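Local coordinates for PCF11 protein (Saccharomyces cerevisiae, PDB 1SZ9), which probably binds the carboxy-terminal domain of RNA polymerase II through its CTD-interacting domain, linking transcription to processing of the 3' end of mRNA, at residues 14-17 with 18-21; 20-24 with 25-29; 129-132 with 133-137. All blocks are in the same frame, centred on the assembly; numbering follows the deposited sequence.

Contact 1. Residues 14-17 with 18-21; sequences SILE and ELTF
L16 and L19 meet on the buried side of this chain reversal, their CD1 methyls 4.1 Å apart and the two side chains running at a slant to each other. L16 gets there because its CG lies anti to the backbone N (chi1 -170°), so that the branch swings beside its own carbonyl carbon and on toward L19. The backbone is drawn in more closely: L19 N donates to L16 O at 2.9 Å, closing a type I beta turn from L16 to L19, and E18 N donates to I15 O at 2.8 Å. Helix 3-16 thus breaks off into the loop leading to helix 24-36, the first link in the all-helical CID fold, and L19 carries the chain onward as the centre of an inverse gamma turn. L16 packs on A47 and I48 of helix 41-54, and L19 on Y62 and A66 of helix 57-73. The other side faces solvent and is looser. There a water donates to S14 O at 2.8 Å and, weakly, to E18 OE2 at 3.3 Å, bridging the two, and T20 CG2 comes no nearer than 4.0 Å to E17 O.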
loop_
_atom_site.group_PDB
_atom_site.type_symbol
_atom_site.label_atom_id
_atom_site.label_comp_id
_atom_site.label_asym_id
_atom_site.label_seq_id
_atom_site.Cartn_x
_atom_site.Cartn_y
_atom_site.Cartn_z
ATOM N N SER A 14 5.378 -1.314 15.708
ATOM C CA SER A 14 6.778 -1.560 16.031
ATOM C C SER A 14 7.515 -2.252 14.886
ATOM O O SER A 14 8.649 -1.904 14.540
ATOM C CB SER A 14 6.846 -2.402 17.310
ATOM O OG SER A 14 8.162 -2.842 17.572
ATOM N N ILE A 15 6.868 -3.252 14.309
ATOM C CA ILE A 15 7.448 -3.976 13.197
ATOM C C ILE A 15 7.528 -3.051 11.969
ATOM O O ILE A 15 8.546 -2.992 11.279
ATOM C CB ILE A 15 6.598 -5.223 12.890
ATOM C CG1 ILE A 15 6.719 -6.205 14.065
ATOM C CG2 ILE A 15 7.035 -5.852 11.569
ATOM C CD1 ILE A 15 5.788 -7.402 13.981
ATOM N N LEU A 16 6.457 -2.311 11.717
ATOM C CA LEU A 16 6.411 -1.411 10.578
ATOM C C LEU A 16 7.579 -0.411 10.605
ATOM O O LEU A 16 8.139 -0.062 9.560
ATOM C CB LEU A 16 5.066 -0.689 10.584
ATOM C CG LEU A 16 4.586 0.164 9.410
ATOM C CD1 LEU A 16 4.795 -0.516 8.055
ATOM C CD2 LEU A 16 3.102 0.435 9.652
ATOM N N GLU A 17 7.947 0.037 11.807
ATOM C CA GLU A 17 9.051 0.988 11.970
ATOM C C GLU A 17 10.367 0.391 11.489
ATOM O O GLU A 17 11.303 1.109 11.183
ATOM C CB GLU A 17 9.205 1.401 13.438
ATOM C CG GLU A 17 8.052 2.202 13.980
ATOM C CD GLU A 17 7.916 3.552 13.317
ATOM O OE1 GLU A 17 8.943 4.256 13.197
ATOM O OE2 GLU A 17 6.780 3.914 12.927
ATOM N N GLU A 18 10.433 -0.929 11.425
ATOM C CA GLU A 18 11.648 -1.587 10.971
ATOM C C GLU A 18 11.707 -1.723 9.439
ATOM O O GLU A 18 12.716 -2.174 8.899
ATOM C CB GLU A 18 11.764 -2.970 11.615
ATOM C CG GLU A 18 12.087 -2.965 13.107
ATOM C CD GLU A 18 13.400 -2.272 13.405
ATOM O OE1 GLU A 18 14.414 -2.599 12.750
ATOM O OE2 GLU A 18 13.418 -1.396 14.293
ATOM N N LEU A 19 10.634 -1.330 8.755
ATOM C CA LEU A 19 10.564 -1.446 7.283
ATOM C C LEU A 19 11.324 -0.318 6.590
ATOM O O LEU A 19 10.719 0.580 5.989
ATOM C CB LEU A 19 9.118 -1.404 6.807
ATOM C CG LEU A 19 8.553 -2.562 5.985
ATOM C CD1 LEU A 19 7.348 -2.038 5.224
ATOM C CD2 LEU A 19 9.586 -3.164 5.034
ATOM N N THR A 20 12.646 -0.385 6.674
ATOM C CA THR A 20 13.517 0.627 6.096
ATOM C C THR A 20 14.080 0.184 4.743
ATOM O O THR A 20 14.814 0.916 4.092
ATOM C CB THR A 20 14.670 0.933 7.055
ATOM O OG1 THR A 20 15.391 -0.272 7.318
ATOM C CG2 THR A 20 14.130 1.486 8.369
ATOM N N PHE A 21 13.734 -1.033 4.343
ATOM C CA PHE A 21 14.156 -1.578 3.066
ATOM C C PHE A 21 13.093 -2.624 2.679
ATOM O O PHE A 21 12.125 -2.844 3.430
ATOM C CB PHE A 21 15.570 -2.189 3.148
ATOM C CG PHE A 21 15.675 -3.406 4.046
ATOM C CD1 PHE A 21 15.682 -3.273 5.432
ATOM C CD2 PHE A 21 15.748 -4.686 3.496
ATOM C CE1 PHE A 21 15.756 -4.391 6.253
ATOM C CE2 PHE A 21 15.821 -5.805 4.305
ATOM C CZ PHE A 21 15.823 -5.658 5.684
HETATM O O HOH W 1 10.680 -0.969 16.165
#

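Contact 2. Residues 20-24 with 25-29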
loop_
_atom_site.group_PDB
_atom_site.type_symbol
_atom_site.label_atom_id
_atom_site.label_comp_id
_atom_site.label_asym_id
_atom_site.label_seq_id
_atom_site.Cartn_x
_atom_site.Cartn_y
_atom_site.Cartn_z
ATOM N N THR A 20 12.646 -0.385 6.674
ATOM C CA THR A 20 13.517 0.627 6.096
ATOM C C THR A 20 14.080 0.184 4.743
ATOM O O THR A 20 14.814 0.916 4.092
ATOM C CB THR A 20 14.670 0.933 7.055
ATOM O OG1 THR A 20 15.391 -0.272 7.318
ATOM C CG2 THR A 20 14.130 1.486 8.369
ATOM N N PHE A 21 13.734 -1.033 4.343
ATOM C CA PHE A 21 14.156 -1.578 3.066
ATOM C C PHE A 21 13.093 -2.624 2.679
ATOM O O PHE A 21 12.125 -2.844 3.430
ATOM C CB PHE A 21 15.570 -2.189 3.148
ATOM C CG PHE A 21 15.675 -3.406 4.046
ATOM C CD1 PHE A 21 15.682 -3.273 5.432
ATOM C CD2 PHE A 21 15.748 -4.686 3.496
ATOM C CE1 PHE A 21 15.756 -4.391 6.253
ATOM C CE2 PHE A 21 15.821 -5.805 4.305
ATOM C CZ PHE A 21 15.823 -5.658 5.684
ATOM N N ASN A 22 13.250 -3.231 1.508
ATOM C CA ASN A 22 12.294 -4.214 1.020
ATOM C C ASN A 22 12.539 -5.530 1.740
ATOM O O ASN A 22 13.149 -6.456 1.201
ATOM C CB ASN A 22 12.431 -4.372 -0.498
ATOM C CG ASN A 22 11.386 -5.310 -1.088
ATOM O OD1 ASN A 22 10.442 -5.724 -0.408
ATOM N ND2 ASN A 22 11.550 -5.642 -2.358
ATOM N N SER A 23 12.073 -5.585 2.988
ATOM C CA SER A 23 12.234 -6.765 3.821
ATOM C C SER A 23 11.119 -7.770 3.641
ATOM O O SER A 23 9.990 -7.533 4.081
ATOM C CB SER A 23 12.288 -6.368 5.296
ATOM O OG SER A 23 12.320 -7.535 6.084
ATOM N N ARG A 24 11.435 -8.901 3.023
ATOM C CA ARG A 24 10.429 -9.942 2.813
ATOM C C ARG A 24 9.893 -10.506 4.149
ATOM O O ARG A 24 8.690 -10.648 4.308
ATOM C CB ARG A 24 10.993 -11.076 1.920
ATOM C CG ARG A 24 11.236 -10.665 0.458
ATOM C CD ARG A 24 9.947 -10.115 -0.174
ATOM N NE ARG A 24 8.861 -11.095 -0.078
ATOM C CZ ARG A 24 7.567 -10.792 -0.037
ATOM N NH1 ARG A 24 7.167 -9.521 -0.088
ATOM N NH2 ARG A 24 6.673 -11.765 0.062
ATOM N N PRO A 25 10.777 -10.803 5.129
ATOM C CA PRO A 25 10.293 -11.341 6.415
ATOM C C PRO A 25 9.309 -10.404 7.098
ATOM O O PRO A 25 8.283 -10.839 7.607
ATOM C CB PRO A 25 11.574 -11.506 7.242
ATOM C CG PRO A 25 12.624 -11.700 6.221
ATOM C CD PRO A 25 12.247 -10.724 5.130
ATOM N N ILE A 26 9.635 -9.115 7.101
ATOM C CA ILE A 26 8.780 -8.102 7.715
ATOM C C ILE A 26 7.462 -7.920 6.950
ATOM O O ILE A 26 6.377 -7.911 7.534
ATOM C CB ILE A 26 9.496 -6.722 7.787
ATOM C CG1 ILE A 26 10.660 -6.769 8.787
ATOM C CG2 ILE A 26 8.507 -5.644 8.157
ATOM C CD1 ILE A 26 11.454 -5.453 8.862
ATOM N N ILE A 27 7.552 -7.768 5.640
ATOM C CA ILE A 27 6.334 -7.588 4.855
ATOM C C ILE A 27 5.408 -8.784 5.037
ATOM O O ILE A 27 4.205 -8.628 5.242
ATOM C CB ILE A 27 6.674 -7.370 3.358
ATOM C CG1 ILE A 27 7.164 -5.927 3.162
ATOM C CG2 ILE A 27 5.455 -7.635 2.475
ATOM C CD1 ILE A 27 7.907 -5.737 1.861
ATOM N N THR A 28 5.974 -9.978 4.984
ATOM C CA THR A 28 5.167 -11.183 5.145
ATOM C C THR A 28 4.587 -11.286 6.553
ATOM O O THR A 28 3.451 -11.716 6.727
ATOM C CB THR A 28 6.005 -12.437 4.818
ATOM O OG1 THR A 28 6.222 -12.482 3.399
ATOM C CG2 THR A 28 5.268 -13.720 5.253
ATOM N N THR A 29 5.366 -10.887 7.554
ATOM C CA THR A 29 4.898 -10.939 8.931
ATOM C C THR A 29 3.764 -9.936 9.138
ATOM O O THR A 29 2.782 -10.243 9.816
ATOM C CB THR A 29 6.066 -10.697 9.925
ATOM O OG1 THR A 29 6.994 -11.791 9.820
ATOM C CG2 THR A 29 5.555 -10.615 11.366
#
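R24 O is gripped twice from the next turn: T28 N donates to it over 2.9 Å, and T28 OG1 adds a weak bond of 3.2 Å. The hydroxyl can fold back this way because it sits beside its own backbone N, anti to the carbonyl carbon (chi1 -72°). P25 O is also held twice, by T29 OG1 and T29 N, from opposite faces of its plane, here without a weak bond. Ahead of these, S23 is the N-cap of the helix. Its OG accepts from I26 N at 3.3 Å, nearly straight at 161°, in the first turn of the helix, and its carbonyl O accepts from I27 N. The same OG lies against the I26 side chain, 3.3 Å from CG1. Just before it N22 is the centre of an inverse gamma turn and lays OD1 3.4 Å from I27 CD1. The R24 chain, bent at chi2 and chi3, brings NH1 to 3.6 Å from I27 CG2. This is how helix 24-36 starts out of the loop from helix 3-16: I26 leans on I15 of that helix, while I27 and N22 both rest on Y65 of helix 57-73.

Contact 3. Residues 129-132 with 133-137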
loop_
_atom_site.group_PDB
_atom_site.type_symbol
_atom_site.label_atom_id
_atom_site.label_comp_id
_atom_site.label_asym_id
_atom_site.label_seq_id
_atom_site.Cartn_x
_atom_site.Cartn_y
_atom_site.Cartn_z
ATOM N N GLU A 129 -8.556 4.572 -11.812
ATOM C CA GLU A 129 -8.720 5.436 -12.988
ATOM C C GLU A 129 -8.062 6.789 -12.727
ATOM O O GLU A 129 -7.422 7.342 -13.612
ATOM C CB GLU A 129 -10.204 5.691 -13.300
ATOM C CG GLU A 129 -10.964 4.514 -13.899
ATOM C CD GLU A 129 -12.460 4.820 -14.045
ATOM O OE1 GLU A 129 -12.796 5.921 -14.552
ATOM O OE2 GLU A 129 -13.294 3.967 -13.653
ATOM N N LYS A 130 -8.253 7.328 -11.520
ATOM C CA LYS A 130 -7.657 8.611 -11.154
ATOM C C LYS A 130 -6.127 8.502 -11.155
ATOM O O LYS A 130 -5.436 9.437 -11.559
ATOM C CB LYS A 130 -8.114 9.065 -9.765
ATOM C CG LYS A 130 -9.535 9.622 -9.646
ATOM C CD LYS A 130 -9.688 10.240 -8.243
ATOM C CE LYS A 130 -11.121 10.638 -7.872
ATOM N NZ LYS A 130 -11.623 11.835 -8.609
ATOM N N ILE A 131 -5.603 7.370 -10.686
ATOM C CA ILE A 131 -4.149 7.177 -10.671
ATOM C C ILE A 131 -3.648 7.084 -12.105
ATOM O O ILE A 131 -2.613 7.657 -12.452
ATOM C CB ILE A 131 -3.740 5.890 -9.906
ATOM C CG1 ILE A 131 -3.910 6.113 -8.405
ATOM C CG2 ILE A 131 -2.271 5.528 -10.223
ATOM C CD1 ILE A 131 -3.745 4.823 -7.564
ATOM N N GLU A 132 -4.385 6.367 -12.950
ATOM C CA GLU A 132 -3.983 6.255 -14.348
ATOM C C GLU A 132 -3.944 7.629 -15.027
ATOM O O GLU A 132 -3.015 7.919 -15.765
ATOM C CB GLU A 132 -4.948 5.357 -15.122
ATOM C CG GLU A 132 -4.535 5.162 -16.568
ATOM C CD GLU A 132 -5.392 4.142 -17.277
ATOM O OE1 GLU A 132 -6.624 4.335 -17.327
ATOM O OE2 GLU A 132 -4.837 3.144 -17.779
ATOM N N GLN A 133 -4.969 8.454 -14.796
ATOM C CA GLN A 133 -5.006 9.790 -15.391
ATOM C C GLN A 133 -3.801 10.600 -14.926
ATOM O O GLN A 133 -3.156 11.268 -15.725
ATOM C CB GLN A 133 -6.301 10.520 -15.018
ATOM C CG GLN A 133 -7.535 9.723 -15.401
ATOM C CD GLN A 133 -8.830 10.405 -15.012
ATOM O OE1 GLN A 133 -8.924 11.050 -13.960
ATOM N NE2 GLN A 133 -9.847 10.253 -15.850
ATOM N N PHE A 134 -3.522 10.549 -13.629
ATOM C CA PHE A 134 -2.377 11.243 -13.067
ATOM C C PHE A 134 -1.063 10.741 -13.721
ATOM O O PHE A 134 -0.214 11.531 -14.095
ATOM C CB PHE A 134 -2.315 11.010 -11.559
ATOM C CG PHE A 134 -0.970 11.336 -10.951
ATOM C CD1 PHE A 134 -0.543 12.662 -10.831
ATOM C CD2 PHE A 134 -0.118 10.313 -10.535
ATOM C CE1 PHE A 134 0.715 12.963 -10.305
ATOM C CE2 PHE A 134 1.146 10.589 -10.007
ATOM C CZ PHE A 134 1.569 11.921 -9.891
ATOM N N LEU A 135 -0.895 9.431 -13.852
ATOM C CA LEU A 135 0.327 8.907 -14.466
ATOM C C LEU A 135 0.488 9.397 -15.918
ATOM O O LEU A 135 1.604 9.714 -16.367
ATOM C CB LEU A 135 0.347 7.373 -14.388
ATOM C CG LEU A 135 0.613 6.821 -12.964
ATOM C CD1 LEU A 135 0.607 5.310 -13.003
ATOM C CD2 LEU A 135 1.976 7.336 -12.416
ATOM N N ILE A 136 -0.621 9.440 -16.656
ATOM C CA ILE A 136 -0.597 9.946 -18.030
ATOM C C ILE A 136 -0.130 11.423 -17.998
ATOM O O ILE A 136 0.741 11.825 -18.768
ATOM C CB ILE A 136 -1.995 9.853 -18.661
ATOM C CG1 ILE A 136 -2.320 8.393 -18.967
ATOM C CG2 ILE A 136 -2.065 10.702 -19.939
ATOM C CD1 ILE A 136 -3.779 8.168 -19.378
ATOM N N LYS A 137 -0.684 12.219 -17.090
ATOM C CA LYS A 137 -0.283 13.627 -16.972
ATOM C C LYS A 137 1.144 13.798 -16.447
ATOM O O LYS A 137 1.652 14.909 -16.391
ATOM C CB LYS A 137 -1.238 14.414 -16.057
ATOM C CG LYS A 137 -2.589 14.719 -16.681
ATOM C CD LYS A 137 -2.403 15.391 -18.051
ATOM C CE LYS A 137 -3.690 15.386 -18.878
ATOM N NZ LYS A 137 -3.355 15.529 -20.327
#
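I131 and L135, one turn apart, lie side by side and point the same way, with I131 CG2 4.0 Å from L135 CD1. The CG2 branch of I131 does the touching, and L135 comes to it by turning CG back beside its own N (chi1 -73°), which also leaves that CG 3.4 Å from I131 O. A looser pair repeats the spacing on the next flank. E132 presents CG to I136 CD1 at 4.2 Å, and the two side chains cross at a slant. I136 also puts CG1 3.3 Å from E132 O. On the exposed flank Q133 folds CG back over the preceding turn, 3.0 Å from E129 O, before the chain runs on extended. F134 takes the other course: its CG is anti to N (chi1 163°), which leads the ring away from 129-132, although I131 O still lies at the ring edge, near its plane. Beneath all this runs regular alpha-helical bonding, each N-H from Q133 to I136 donating to the carbonyl four residues back, as in L135 N to I131 O at 2.8 Å. Helix 125-137 packs I131 and L135 on F109 of helix 99-112, while F134 meets Y94 of helix 86-95 edge-to-face.

In the fold
Contacts 1 and 2 are successive steps of one connection: contact 1 ends helix 3-16, contact 2 begins helix 24-36, and they share T20 and F21. They also touch through I26, which meets L19, with centres 8 Å apart. Contact 3 sits on the opposite side of the chain's centre, about 18 Å from either at the nearest atoms, within helix 125-137. All three are partly buried, each with two buried residues and a more exposed flank. Their polar chemistry follows their place: turn bonds and a water where a helix stops, a serine cap and threonine hydroxyls where one starts, and plain backbone bonds within one.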